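Local coordinates for BtrN (Bacillus circulans, PDB 4M7S), which catalyses the radical S-adenosyl-L-methionine-dependent two-electron oxidation of 2-deoxy-scyllo-inosamine to amino-dideoxy-scyllo-inosose on the pathway to the antibiotic butirosin, at residues S6-E11 against K42-Q47; Q102-T105 against K111-V114; A176-L181 against Q203-I208; N183-F188 against K194-N199; T215-M220 against D230-C235. All coordinates share one frame; numbering follows the deposited sequence.

Contact 1. Residues S6-E11 against K42-Q47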
# COMPACT_ATOMS: atom_id res chain seq x y z
N SER A 6 2.98 -8.34 5.70
CA SER A 6 2.98 -9.27 4.58
C SER A 6 2.80 -8.50 3.27
O SER A 6 3.08 -9.02 2.19
CB SER A 6 1.88 -10.32 4.75
OG SER A 6 0.60 -9.72 4.64
N MSE A 7 2.35 -7.25 3.38
CA MSE A 7 2.17 -6.37 2.23
C MSE A 7 2.71 -4.99 2.58
O MSE A 7 2.48 -4.49 3.69
CB MSE A 7 0.69 -6.28 1.82
CG MSE A 7 0.34 -5.05 0.94
SE MSE A 7 1.00 -5.08 -0.93
CE MSE A 7 -0.41 -6.19 -1.71
N ILE A 8 3.46 -4.40 1.66
CA ILE A 8 3.87 -3.02 1.83
C ILE A 8 3.45 -2.21 0.61
O ILE A 8 3.70 -2.63 -0.53
CB ILE A 8 5.39 -2.88 2.10
CG1 ILE A 8 5.77 -1.40 2.21
CG2 ILE A 8 6.22 -3.57 1.02
CD1 ILE A 8 7.10 -1.17 2.88
N GLU A 9 2.80 -1.08 0.85
CA GLU A 9 2.32 -0.21 -0.23
C GLU A 9 3.19 1.01 -0.28
O GLU A 9 3.32 1.73 0.71
CB GLU A 9 0.88 0.24 0.04
CG GLU A 9 -0.20 -0.59 -0.60
CD GLU A 9 -1.58 -0.03 -0.34
OE1 GLU A 9 -1.73 1.21 -0.41
OE2 GLU A 9 -2.50 -0.81 -0.05
N VAL A 10 3.80 1.27 -1.44
CA VAL A 10 4.74 2.37 -1.59
C VAL A 10 4.20 3.44 -2.53
O VAL A 10 3.95 3.18 -3.71
CB VAL A 10 6.09 1.86 -2.10
CG1 VAL A 10 7.13 2.96 -2.06
CG2 VAL A 10 6.56 0.68 -1.25
N GLU A 11 4.01 4.65 -2.01
CA GLU A 11 3.57 5.77 -2.84
C GLU A 11 4.73 6.31 -3.68
O GLU A 11 5.29 7.37 -3.37
CB GLU A 11 2.99 6.88 -1.95
CG GLU A 11 2.14 7.90 -2.68
CD GLU A 11 1.59 8.98 -1.76
OE1 GLU A 11 2.25 9.28 -0.72
OE2 GLU A 11 0.50 9.52 -2.06
N LYS A 42 15.51 3.92 -2.86
CA LYS A 42 16.66 3.05 -2.65
C LYS A 42 16.85 2.66 -1.18
O LYS A 42 17.12 1.50 -0.89
CB LYS A 42 17.96 3.64 -3.22
CG LYS A 42 19.16 2.72 -2.99
CD LYS A 42 20.28 3.01 -3.99
CE LYS A 42 21.55 2.20 -3.68
NZ LYS A 42 22.08 2.49 -2.33
N THR A 43 16.73 3.61 -0.24
CA THR A 43 16.90 3.20 1.15
C THR A 43 15.78 2.26 1.60
O THR A 43 16.01 1.39 2.42
CB THR A 43 17.15 4.36 2.19
OG1 THR A 43 16.15 4.34 3.21
CG2 THR A 43 17.20 5.71 1.56
N LEU A 44 14.58 2.42 1.05
CA LEU A 44 13.51 1.46 1.35
C LEU A 44 13.86 0.06 0.84
O LEU A 44 13.63 -0.94 1.54
CB LEU A 44 12.18 1.90 0.74
CG LEU A 44 11.03 0.92 1.00
CD1 LEU A 44 10.75 0.75 2.51
CD2 LEU A 44 9.76 1.34 0.28
N MSE A 45 14.41 -0.01 -0.37
CA MSE A 45 14.86 -1.29 -0.92
C MSE A 45 15.92 -1.93 -0.02
O MSE A 45 15.89 -3.14 0.22
CB MSE A 45 15.41 -1.11 -2.35
CG MSE A 45 14.35 -0.80 -3.42
SE MSE A 45 12.96 -2.18 -3.52
CE MSE A 45 11.58 -1.26 -2.51
N GLU A 46 16.85 -1.12 0.47
CA GLU A 46 17.93 -1.61 1.32
C GLU A 46 17.39 -2.14 2.63
O GLU A 46 17.91 -3.12 3.18
CB GLU A 46 18.93 -0.49 1.60
CG GLU A 46 19.71 -0.03 0.39
CD GLU A 46 20.52 1.22 0.67
OE1 GLU A 46 20.19 1.93 1.66
OE2 GLU A 46 21.48 1.49 -0.08
N GLN A 47 16.36 -1.48 3.16
CA GLN A 47 15.78 -1.90 4.43
C GLN A 47 14.99 -3.18 4.23
O GLN A 47 15.09 -4.11 5.04
CB GLN A 47 14.87 -0.80 5.00
CG GLN A 47 15.63 0.47 5.34
CD GLN A 47 14.70 1.57 5.80
OE1 GLN A 47 13.53 1.33 6.12
NE2 GLN A 47 15.21 2.80 5.83
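Leu-44 divides its two methyl groups between two residues of the strand, Ile-8 and Val-10. Its CD2 meets Val-10 CG2 at 3.6 Å and also reaches CG1 of the same valine, so that one methyl sits against both branches. Its CD1 meets Ile-8 CD1 tip to tip at a looser 4.1 Å. The leucine can bridge the pair because its CG lies anti to the backbone N (chi1 179°), which extends the side chain from the helix toward the sheet. Ile-8 is likewise stretched out along CG1 to CD1, whereas Val-10 offers a short, broad end. Helix 38-50 here packs on strand 7-10 as the first beta-alpha unit of the radical SAM partial TIM barrel; the long loop joining the two carries Cys-16, Cys-20 and Cys-23, the cysteines assigned to the AdoMet-binding cluster. Further out, Val-10 also touches Met-36 and Ile-8 touches Val-178, while Leu-44 rests on Ile-200 as well. Selenomethionine Met-45 turns to Ile-57 and Tyr-81. One turn beyond Leu-44, the buried amide of Gln-47 is satisfied at both ends, with OE1 bonded to Ile-205 N and NE2 to Ile-200 O.

Contact 2. Residues Q102-T105 against K111-V114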
# COMPACT_ATOMS: atom_id res chain seq x y z
N GLN A 102 4.21 -5.58 -20.98
CA GLN A 102 5.22 -6.59 -21.21
C GLN A 102 6.55 -6.18 -20.59
O GLN A 102 7.28 -7.02 -20.08
CB GLN A 102 5.37 -6.90 -22.70
CG GLN A 102 4.11 -7.53 -23.32
CD GLN A 102 4.38 -8.13 -24.69
OE1 GLN A 102 5.48 -8.03 -25.23
NE2 GLN A 102 3.36 -8.76 -25.27
N THR A 103 6.83 -4.89 -20.63
CA THR A 103 8.05 -4.33 -20.04
C THR A 103 8.02 -4.50 -18.52
O THR A 103 8.97 -5.00 -17.93
CB THR A 103 8.20 -2.83 -20.38
OG1 THR A 103 8.38 -2.69 -21.79
CG2 THR A 103 9.37 -2.22 -19.65
N LEU A 104 6.92 -4.08 -17.89
CA LEU A 104 6.78 -4.22 -16.45
C LEU A 104 6.80 -5.68 -16.00
O LEU A 104 7.38 -6.00 -14.96
CB LEU A 104 5.50 -3.51 -15.96
CG LEU A 104 5.66 -1.99 -16.04
CD1 LEU A 104 4.34 -1.26 -15.86
CD2 LEU A 104 6.70 -1.51 -15.02
N THR A 105 6.18 -6.57 -16.79
CA THR A 105 6.23 -8.00 -16.48
C THR A 105 7.68 -8.52 -16.50
O THR A 105 8.11 -9.22 -15.57
CB THR A 105 5.36 -8.81 -17.44
OG1 THR A 105 4.00 -8.37 -17.33
CG2 THR A 105 5.43 -10.29 -17.11
N LYS A 111 1.66 -9.28 -11.12
CA LYS A 111 0.22 -9.11 -11.27
C LYS A 111 -0.17 -7.65 -11.50
O LYS A 111 0.35 -6.75 -10.85
CB LYS A 111 -0.51 -9.67 -10.05
CG LYS A 111 -2.00 -9.87 -10.23
CD LYS A 111 -2.49 -10.85 -9.18
CE LYS A 111 -4.00 -11.00 -9.18
NZ LYS A 111 -4.51 -11.82 -8.03
N PHE A 112 -1.09 -7.45 -12.44
CA PHE A 112 -1.70 -6.15 -12.68
C PHE A 112 -3.18 -6.21 -12.29
O PHE A 112 -3.93 -7.06 -12.79
CB PHE A 112 -1.58 -5.76 -14.15
CG PHE A 112 -0.16 -5.64 -14.65
CD1 PHE A 112 0.52 -6.75 -15.13
CD2 PHE A 112 0.49 -4.41 -14.66
CE1 PHE A 112 1.84 -6.64 -15.60
CE2 PHE A 112 1.81 -4.28 -15.13
CZ PHE A 112 2.48 -5.40 -15.60
N ILE A 113 -3.59 -5.33 -11.39
CA ILE A 113 -4.99 -5.20 -11.02
C ILE A 113 -5.46 -3.92 -11.68
O ILE A 113 -5.10 -2.84 -11.22
CB ILE A 113 -5.18 -5.03 -9.50
CG1 ILE A 113 -4.32 -6.03 -8.72
CG2 ILE A 113 -6.66 -5.12 -9.14
CD1 ILE A 113 -4.67 -7.46 -8.96
N VAL A 114 -6.23 -4.04 -12.75
CA VAL A 114 -6.68 -2.85 -13.46
C VAL A 114 -8.10 -2.48 -13.04
O VAL A 114 -8.99 -3.33 -13.06
CB VAL A 114 -6.63 -3.04 -14.99
CG1 VAL A 114 -7.08 -1.76 -15.68
CG2 VAL A 114 -5.24 -3.43 -15.44
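Phe-112 turns its CG anti to its own carbonyl carbon (chi1 -61°), which sends the ring out from the sheet to Leu-104 and Thr-105 on the overlying helix. In Thr-105 the same kind of rotation (chi1 -60°) places OG1, rather than the CG2 methyl, at the ring. The contact belongs to a beta-alpha-beta crossover, made of strand 86-91, helix 98-107 and strand 111-116, in the partial barrel of the radical SAM fold, and it ties the helix to the second strand of that unit. The ring is met at its edge, with both neighbours close to its plane. Leu-104 supplies the apolar part: its CB lies 3.6 Å from Phe-112 CZ, and its CD1 comes to 4.0 Å from Phe-112 CE2, the two side chains crossing at roughly a right angle. CE1, CZ and CE2, the outer end of the ring, thus face two consecutive helix residues. Leu-104 reaches further, to Leu-71 and Val-75 of helix 71-81 and to Leu-66 and Ile-109, so the same leucine also joins two adjacent helices. Phe-112 for its part lies against Ile-89 and Val-139 of the two flanking strands. The hydroxyl of Thr-105 has its strong polar partner within its own helix, a hydrogen bond with Leu-101 O. Its position at the rim of the aromatic ring, where the C-H groups carry a slight positive charge, is consistent with a mild electrostatic attraction. Thr-105 OG1 comes to 3.3 Å from Phe-112 CE1.

Contact 3. Residues A176-L181 against Q203-I208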
# COMPACT_ATOMS: atom_id res chain seq x y z
N ALA A 176 1.99 -2.29 5.84
CA ALA A 176 2.64 -1.00 6.05
C ALA A 176 2.44 -0.15 4.79
O ALA A 176 2.55 -0.67 3.67
CB ALA A 176 4.13 -1.18 6.34
N VAL A 177 2.17 1.14 4.97
CA VAL A 177 2.13 2.07 3.85
C VAL A 177 3.29 3.03 3.98
O VAL A 177 3.55 3.53 5.07
CB VAL A 177 0.82 2.89 3.84
CG1 VAL A 177 0.84 3.92 2.70
CG2 VAL A 177 -0.37 1.98 3.69
N VAL A 178 3.99 3.29 2.88
CA VAL A 178 5.05 4.30 2.84
C VAL A 178 4.66 5.39 1.84
O VAL A 178 4.44 5.10 0.66
CB VAL A 178 6.39 3.66 2.41
CG1 VAL A 178 7.49 4.73 2.29
CG2 VAL A 178 6.80 2.55 3.36
N THR A 179 4.54 6.64 2.30
CA THR A 179 4.09 7.74 1.47
C THR A 179 5.26 8.30 0.67
O THR A 179 6.40 7.86 0.86
CB THR A 179 3.51 8.89 2.32
OG1 THR A 179 4.56 9.52 3.06
CG2 THR A 179 2.42 8.35 3.28
N VAL A 180 4.97 9.26 -0.21
CA VAL A 180 6.01 9.79 -1.11
C VAL A 180 7.18 10.36 -0.35
O VAL A 180 8.30 10.36 -0.85
CB VAL A 180 5.53 10.95 -2.03
CG1 VAL A 180 5.48 10.51 -3.48
CG2 VAL A 180 4.24 11.58 -1.54
N LEU A 181 6.90 10.88 0.84
CA LEU A 181 7.92 11.54 1.64
C LEU A 181 8.49 10.61 2.72
O LEU A 181 9.27 11.05 3.57
CB LEU A 181 7.38 12.84 2.24
CG LEU A 181 6.97 13.90 1.22
CD1 LEU A 181 6.41 15.13 1.91
CD2 LEU A 181 8.14 14.28 0.32
N GLN A 203 14.65 6.29 9.89
CA GLN A 203 14.60 5.14 10.77
C GLN A 203 14.26 3.89 9.98
O GLN A 203 13.53 3.96 8.99
CB GLN A 203 13.55 5.38 11.86
CG GLN A 203 13.46 4.31 12.92
CD GLN A 203 12.64 4.76 14.12
OE1 GLN A 203 11.68 5.52 13.98
NE2 GLN A 203 13.04 4.31 15.31
N HIS A 204 14.79 2.75 10.40
CA HIS A 204 14.55 1.49 9.72
C HIS A 204 13.09 1.09 9.82
O HIS A 204 12.47 1.19 10.89
CB HIS A 204 15.44 0.38 10.28
CG HIS A 204 15.60 -0.80 9.37
ND1 HIS A 204 14.58 -1.69 9.12
CD2 HIS A 204 16.67 -1.24 8.67
CE1 HIS A 204 15.00 -2.62 8.29
NE2 HIS A 204 16.27 -2.38 8.00
N ILE A 205 12.53 0.62 8.71
CA ILE A 205 11.11 0.30 8.70
C ILE A 205 10.78 -0.84 9.65
O ILE A 205 9.65 -0.94 10.12
CB ILE A 205 10.60 -0.01 7.29
CG1 ILE A 205 9.07 0.01 7.28
CG2 ILE A 205 11.20 -1.32 6.78
CD1 ILE A 205 8.45 -0.19 5.94
N SER A 206 11.76 -1.69 9.95
CA SER A 206 11.51 -2.76 10.90
C SER A 206 11.36 -2.19 12.30
O SER A 206 10.56 -2.68 13.11
CB SER A 206 12.65 -3.78 10.89
OG SER A 206 12.41 -4.78 11.86
N ASP A 207 12.15 -1.16 12.60
CA ASP A 207 12.10 -0.51 13.91
C ASP A 207 10.81 0.29 14.07
O ASP A 207 10.28 0.41 15.18
CB ASP A 207 13.31 0.40 14.11
CG ASP A 207 14.61 -0.37 14.22
OD1 ASP A 207 14.59 -1.50 14.76
OD2 ASP A 207 15.64 0.16 13.77
N ILE A 208 10.32 0.86 12.97
CA ILE A 208 9.05 1.57 12.98
C ILE A 208 7.92 0.57 13.21
O ILE A 208 7.07 0.76 14.08
CB ILE A 208 8.84 2.33 11.66
CG1 ILE A 208 9.88 3.45 11.52
CG2 ILE A 208 7.43 2.88 11.56
CD1 ILE A 208 9.96 4.04 10.12
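Ile-205 reaches from the first turn of helix 205-209 to Ala-176 and Val-178, two alternate residues of one strand. All the packing runs through its terminal methyl: CD1 stands 4.1 Å from Val-178 CG2 and 4.4 Å from Ala-176 CB. The side chain is fully drawn out, with CG1 opposite the backbone N about CA-CB (chi1 -166°), which carries CD1 across the gap from helix to sheet. The same methyl also packs on Ile-8 of the adjoining strand, so that it lies over a patch built by two parallel strands. These distances describe a light, wholly apolar touch, with no hydrogen bond between the segments.

Polar bonds instead fix the start of the helix and thereby the place of Ile-205. His-204 holds the N-cap position, and its ring nitrogen ND1 accepts from Ser-206 N at 2.9 Å, with an N-H...N angle of 164° and the donor practically in the ring plane. ND1 acting as acceptor makes NE2 the likely bearer of the ring proton, and NE2 is hydrogen-bonded to Ser-50 OG.

Backbone bonds complete the frame. Ile-208 N reaches back to His-204 O at 3.0 Å, while strand 175-178 is bonded to strand 7-10 along one edge and to strand 183-185 along the other. A beta hairpin, here 175-178 with 183-185, followed by a helix is characteristic of the SPASM and Twitch cluster-binding domains of radical SAM enzymes.

Contact 4. Residues N183-F188 against K194-N199. With SF4 (iron/sulfur cluster), chain B.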
# COMPACT_ATOMS: atom_id res chain seq x y z
N ASN A 183 6.82 8.66 5.05
CA ASN A 183 6.04 8.39 6.26
C ASN A 183 5.43 7.01 6.22
O ASN A 183 4.96 6.55 5.18
CB ASN A 183 4.93 9.43 6.44
CG ASN A 183 5.48 10.79 6.80
OD1 ASN A 183 6.57 10.90 7.37
ND2 ASN A 183 4.71 11.83 6.50
N VAL A 184 5.43 6.34 7.37
CA VAL A 184 4.87 5.00 7.44
C VAL A 184 3.50 5.06 8.13
O VAL A 184 3.38 5.60 9.23
CB VAL A 184 5.81 4.06 8.20
CG1 VAL A 184 5.25 2.63 8.22
CG2 VAL A 184 7.20 4.08 7.55
N LEU A 185 2.48 4.52 7.46
CA LEU A 185 1.12 4.52 8.00
C LEU A 185 0.70 3.07 8.22
O LEU A 185 1.21 2.16 7.56
CB LEU A 185 0.16 5.21 7.02
CG LEU A 185 0.64 6.51 6.36
CD1 LEU A 185 -0.37 6.98 5.31
CD2 LEU A 185 0.90 7.61 7.39
N PRO A 186 -0.26 2.84 9.14
CA PRO A 186 -0.68 1.48 9.48
C PRO A 186 -1.77 0.95 8.56
O PRO A 186 -2.17 -0.20 8.72
CB PRO A 186 -1.24 1.65 10.89
CG PRO A 186 -1.83 3.00 10.87
CD PRO A 186 -0.89 3.84 10.02
N CYS A 187 -2.25 1.78 7.63
CA CYS A 187 -3.41 1.40 6.82
C CYS A 187 -3.59 2.24 5.54
O CYS A 187 -3.19 3.40 5.48
CB CYS A 187 -4.67 1.52 7.65
SG CYS A 187 -6.14 1.31 6.66
N PHE A 188 -4.23 1.64 4.54
CA PHE A 188 -4.43 2.29 3.24
C PHE A 188 -5.52 3.36 3.35
O PHE A 188 -5.71 4.16 2.43
CB PHE A 188 -4.86 1.24 2.21
CG PHE A 188 -5.98 0.36 2.68
CD1 PHE A 188 -7.30 0.80 2.62
CD2 PHE A 188 -5.71 -0.88 3.23
CE1 PHE A 188 -8.34 -0.00 3.09
CE2 PHE A 188 -6.74 -1.69 3.70
CZ PHE A 188 -8.06 -1.25 3.63
N LYS A 194 -3.14 10.46 9.80
CA LYS A 194 -3.42 10.67 11.22
C LYS A 194 -2.51 9.81 12.08
O LYS A 194 -2.24 10.14 13.23
CB LYS A 194 -4.88 10.33 11.53
CG LYS A 194 -5.92 11.20 10.82
CD LYS A 194 -7.26 10.50 10.82
CE LYS A 194 -8.34 11.34 10.15
NZ LYS A 194 -9.67 10.71 10.32
N MSE A 195 -2.04 8.70 11.52
CA MSE A 195 -1.29 7.72 12.28
C MSE A 195 0.09 7.49 11.66
O MSE A 195 0.41 6.39 11.23
CB MSE A 195 -2.05 6.39 12.31
CG MSE A 195 -2.06 5.69 13.65
SE MSE A 195 -2.75 6.82 15.08
CE MSE A 195 -4.59 7.00 14.46
N VAL A 196 0.90 8.54 11.61
CA VAL A 196 2.27 8.41 11.13
C VAL A 196 3.08 7.68 12.20
O VAL A 196 3.15 8.14 13.34
CB VAL A 196 2.91 9.77 10.83
CG1 VAL A 196 4.40 9.59 10.48
CG2 VAL A 196 2.16 10.46 9.70
N MSE A 197 3.64 6.53 11.83
CA MSE A 197 4.34 5.67 12.77
C MSE A 197 5.83 5.97 12.79
O MSE A 197 6.53 5.67 13.75
CB MSE A 197 4.09 4.20 12.40
CG MSE A 197 2.61 3.84 12.43
SE MSE A 197 1.94 3.96 14.24
CE MSE A 197 0.26 2.99 13.99
N GLY A 198 6.31 6.59 11.72
CA GLY A 198 7.69 7.04 11.64
C GLY A 198 7.98 7.38 10.19
O GLY A 198 7.05 7.52 9.40
N ASN A 199 9.25 7.51 9.85
CA ASN A 199 9.65 7.86 8.49
C ASN A 199 10.91 7.06 8.14
O ASN A 199 11.88 7.07 8.89
CB ASN A 199 9.90 9.37 8.39
CG ASN A 199 10.21 9.82 6.97
OD1 ASN A 199 11.27 9.50 6.42
ND2 ASN A 199 9.28 10.57 6.36
FE1 SF4 B . -10.31 0.96 9.07
FE2 SF4 B . -8.57 1.33 11.09
FE3 SF4 B . -7.70 1.00 8.58
FE4 SF4 B . -8.71 -1.05 9.95
S1 SF4 B . -6.75 0.06 10.46
S2 SF4 B . -9.20 -0.55 7.76
S3 SF4 B . -10.40 -0.04 11.13
S4 SF4 B . -8.92 2.79 9.32
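Pro-186 forms a bump that fits between Met-195 and Met-197, both selenomethionines. The ring edge at CD lies 3.6 Å from Met-195 CB, while CB, on the other part of the ring, lies 3.7 Å from Met-197 CE; both side chains cross the proline at about a right angle. The bend of Met-197 at chi2 (-66°) brings its CE methyl to the CB and CG side of the proline ring. A shallower fit follows where Leu-185 CD2 rests against Val-196 CG2 at 3.9 Å. Past Leu-185, toward Asn-183, the backbones join: Met-197 N points almost straight at Val-184 O at 2.8 Å, and Val-184 N donates to Gly-198 O. At the far end Asn-199 ND2 gives a hydrogen bond of 2.9 Å to Asn-183 OD1, with the amide planes nearly perpendicular and the donor well above the acceptor's carbonyl plane; Asn-199 is also bonded to Gly-201 N and Leu-181 O. Beyond the proline, Cys-187 SG lies over the face of the Phe-188 ring and binds iron FE3 at 2.5 Å. In this short, irregular antiparallel pairing at the sheet edge, strand 183-185 runs on through Pro-186 to Cys-187, a ligand of the auxiliary [4Fe-4S] cluster, as in Twitch domains.

Contact 5. Residues T215-M220 against D230-C235. With SF4 (iron/sulfur cluster), chain B.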
# COMPACT_ATOMS: atom_id res chain seq x y z
N THR A 215 3.03 -1.07 17.56
CA THR A 215 2.72 -2.30 18.28
C THR A 215 1.43 -2.22 19.08
O THR A 215 0.60 -3.13 19.03
CB THR A 215 3.89 -2.70 19.19
OG1 THR A 215 5.05 -2.92 18.37
CG2 THR A 215 3.57 -3.95 19.98
N SER A 216 1.25 -1.13 19.82
CA SER A 216 0.03 -0.98 20.60
C SER A 216 -1.17 -0.75 19.68
O SER A 216 -2.27 -1.22 19.97
CB SER A 216 0.17 0.15 21.62
OG SER A 216 0.37 1.39 20.99
N PHE A 217 -0.95 -0.06 18.57
CA PHE A 217 -2.04 0.22 17.64
C PHE A 217 -2.58 -1.09 17.06
O PHE A 217 -3.78 -1.31 17.04
CB PHE A 217 -1.60 1.16 16.51
CG PHE A 217 -2.71 1.57 15.58
CD1 PHE A 217 -3.69 2.46 15.99
CD2 PHE A 217 -2.76 1.08 14.28
CE1 PHE A 217 -4.71 2.85 15.13
CE2 PHE A 217 -3.78 1.47 13.41
CZ PHE A 217 -4.75 2.35 13.84
N ARG A 218 -1.68 -1.95 16.60
CA ARG A 218 -2.13 -3.18 15.95
C ARG A 218 -2.75 -4.13 16.97
O ARG A 218 -3.68 -4.87 16.65
CB ARG A 218 -1.02 -3.85 15.12
CG ARG A 218 -0.08 -4.75 15.88
CD ARG A 218 0.88 -5.46 14.93
NE ARG A 218 1.51 -4.52 14.01
CZ ARG A 218 2.70 -3.96 14.21
NH1 ARG A 218 3.40 -4.26 15.29
NH2 ARG A 218 3.19 -3.11 13.33
N LYS A 219 -2.26 -4.09 18.21
CA LYS A 219 -2.83 -4.87 19.31
C LYS A 219 -4.23 -4.37 19.66
O LYS A 219 -5.15 -5.15 19.89
CB LYS A 219 -1.92 -4.78 20.54
CG LYS A 219 -2.52 -5.33 21.83
CD LYS A 219 -1.74 -4.82 23.03
CE LYS A 219 -0.24 -4.90 22.77
NZ LYS A 219 0.54 -3.87 23.53
N MSE A 220 -4.37 -3.05 19.70
CA MSE A 220 -5.62 -2.38 20.02
C MSE A 220 -6.69 -2.70 18.96
O MSE A 220 -7.85 -2.94 19.29
CB MSE A 220 -5.36 -0.87 20.09
CG MSE A 220 -6.54 0.03 20.37
SE MSE A 220 -6.18 1.90 19.86
CE MSE A 220 -4.62 2.25 20.96
N ASP A 230 -8.62 7.76 16.36
CA ASP A 230 -9.22 8.79 15.51
C ASP A 230 -9.24 8.37 14.04
O ASP A 230 -10.03 8.89 13.25
CB ASP A 230 -8.48 10.12 15.66
CG ASP A 230 -8.78 10.81 16.98
OD1 ASP A 230 -9.78 10.44 17.64
OD2 ASP A 230 -8.03 11.74 17.34
N LEU A 231 -8.36 7.43 13.69
CA LEU A 231 -8.34 6.87 12.34
C LEU A 231 -9.51 5.91 12.19
O LEU A 231 -10.30 6.03 11.25
CB LEU A 231 -7.03 6.09 12.12
CG LEU A 231 -6.36 6.00 10.75
CD1 LEU A 231 -5.52 4.71 10.65
CD2 LEU A 231 -7.31 6.17 9.55
N CYS A 232 -9.63 4.97 13.12
CA CYS A 232 -10.53 3.82 12.94
C CYS A 232 -11.97 4.00 13.40
O CYS A 232 -12.87 3.31 12.91
CB CYS A 232 -9.93 2.59 13.63
SG CYS A 232 -8.23 2.29 13.10
N LYS A 233 -12.20 4.92 14.34
CA LYS A 233 -13.51 5.02 14.99
C LYS A 233 -14.67 5.29 14.03
O LYS A 233 -15.81 4.94 14.32
CB LYS A 233 -13.47 6.06 16.11
CG LYS A 233 -13.27 7.49 15.61
CD LYS A 233 -13.02 8.43 16.77
CE LYS A 233 -13.11 9.88 16.31
NZ LYS A 233 -12.81 10.83 17.42
N ASN A 234 -14.38 5.89 12.89
CA ASN A 234 -15.42 6.16 11.90
C ASN A 234 -15.25 5.32 10.65
O ASN A 234 -15.95 5.51 9.65
CB ASN A 234 -15.45 7.65 11.54
CG ASN A 234 -15.86 8.51 12.71
OD1 ASN A 234 -16.76 8.14 13.47
ND2 ASN A 234 -15.20 9.65 12.88
N CYS A 235 -14.32 4.37 10.71
CA CYS A 235 -14.08 3.50 9.56
C CYS A 235 -15.17 2.45 9.37
O CYS A 235 -15.59 1.79 10.33
CB CYS A 235 -12.75 2.77 9.67
SG CYS A 235 -12.47 1.77 8.20
FE1 SF4 B . -10.31 0.96 9.07
FE2 SF4 B . -8.57 1.33 11.09
FE3 SF4 B . -7.70 1.00 8.58
FE4 SF4 B . -8.71 -1.05 9.95
S1 SF4 B . -6.75 0.06 10.46
S2 SF4 B . -9.20 -0.55 7.76
S3 SF4 B . -10.40 -0.04 11.13
S4 SF4 B . -8.92 2.79 9.32
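One wall of the auxiliary [4Fe-4S] site is built here, where Phe-217 of helix 212-222 meets Leu-231 and Cys-232 of the loop that follows. That loop holds a Cys-X-X-Cys pair, wound as a type I beta turn from Cys-232 to Cys-235 and closed by Cys-235 N to Cys-232 O at 2.8 Å. The turn sets two thiolates on neighbouring corners of the cubane: Cys-232 SG binds iron FE2 at 2.3 Å and Cys-235 SG binds iron FE1 at 2.5 Å. Phe-217 leads with the far end of its ring. Its CG is swung opposite the backbone N (chi1 -175°), so CZ projects from the helix and comes to 3.6 Å from Cys-232 SG. This is a sulfur-aromatic contact of oblique kind, the sulfur lying 4.8 Å from the ring centroid and 68° off the normal. CZ also meets Leu-231 CD1 at 4.0 Å, the two side chains crossing almost squarely. Both branches of the leucine border the cluster, Leu-231 CD2 coming to 3.8 Å from sulfide S4.

Behind this first shell, Ser-229 OG bonds to Cys-232 N, and Pro-172 and Pro-186 pack on Phe-217. Cys-187 and, probably, Cys-169 complete the ligation. Apolar groups lie against the cluster's sulfurs, and if Cys-169 binds the fourth iron, no iron would keep an open site for substrate, which is consistent with a role in electron transfer.

In the fold
Contacts 1 and 2 come first along the chain, and their centres lie about 19 Å apart in the radical SAM part, each seating a helix on a parallel strand. Contacts 3, 4 and 5 belong to the cluster-binding part, where both segments of contact 4 fall in sequence between those of contact 3. One mixed sheet runs through contacts 1 to 4: strand 7-10 adjoins strand 175-178, which adjoins strand 183-185. Contacts 1 and 3 are thus only about 7 Å apart between centres, as are 3 and 4, whereas 2 and 5 stand about 33 Å apart. Contacts 4 and 5 meet at Phe-217 and share the auxiliary cluster. The continuous sheet thereby joins the AdoMet-cluster half to the auxiliary-cluster half.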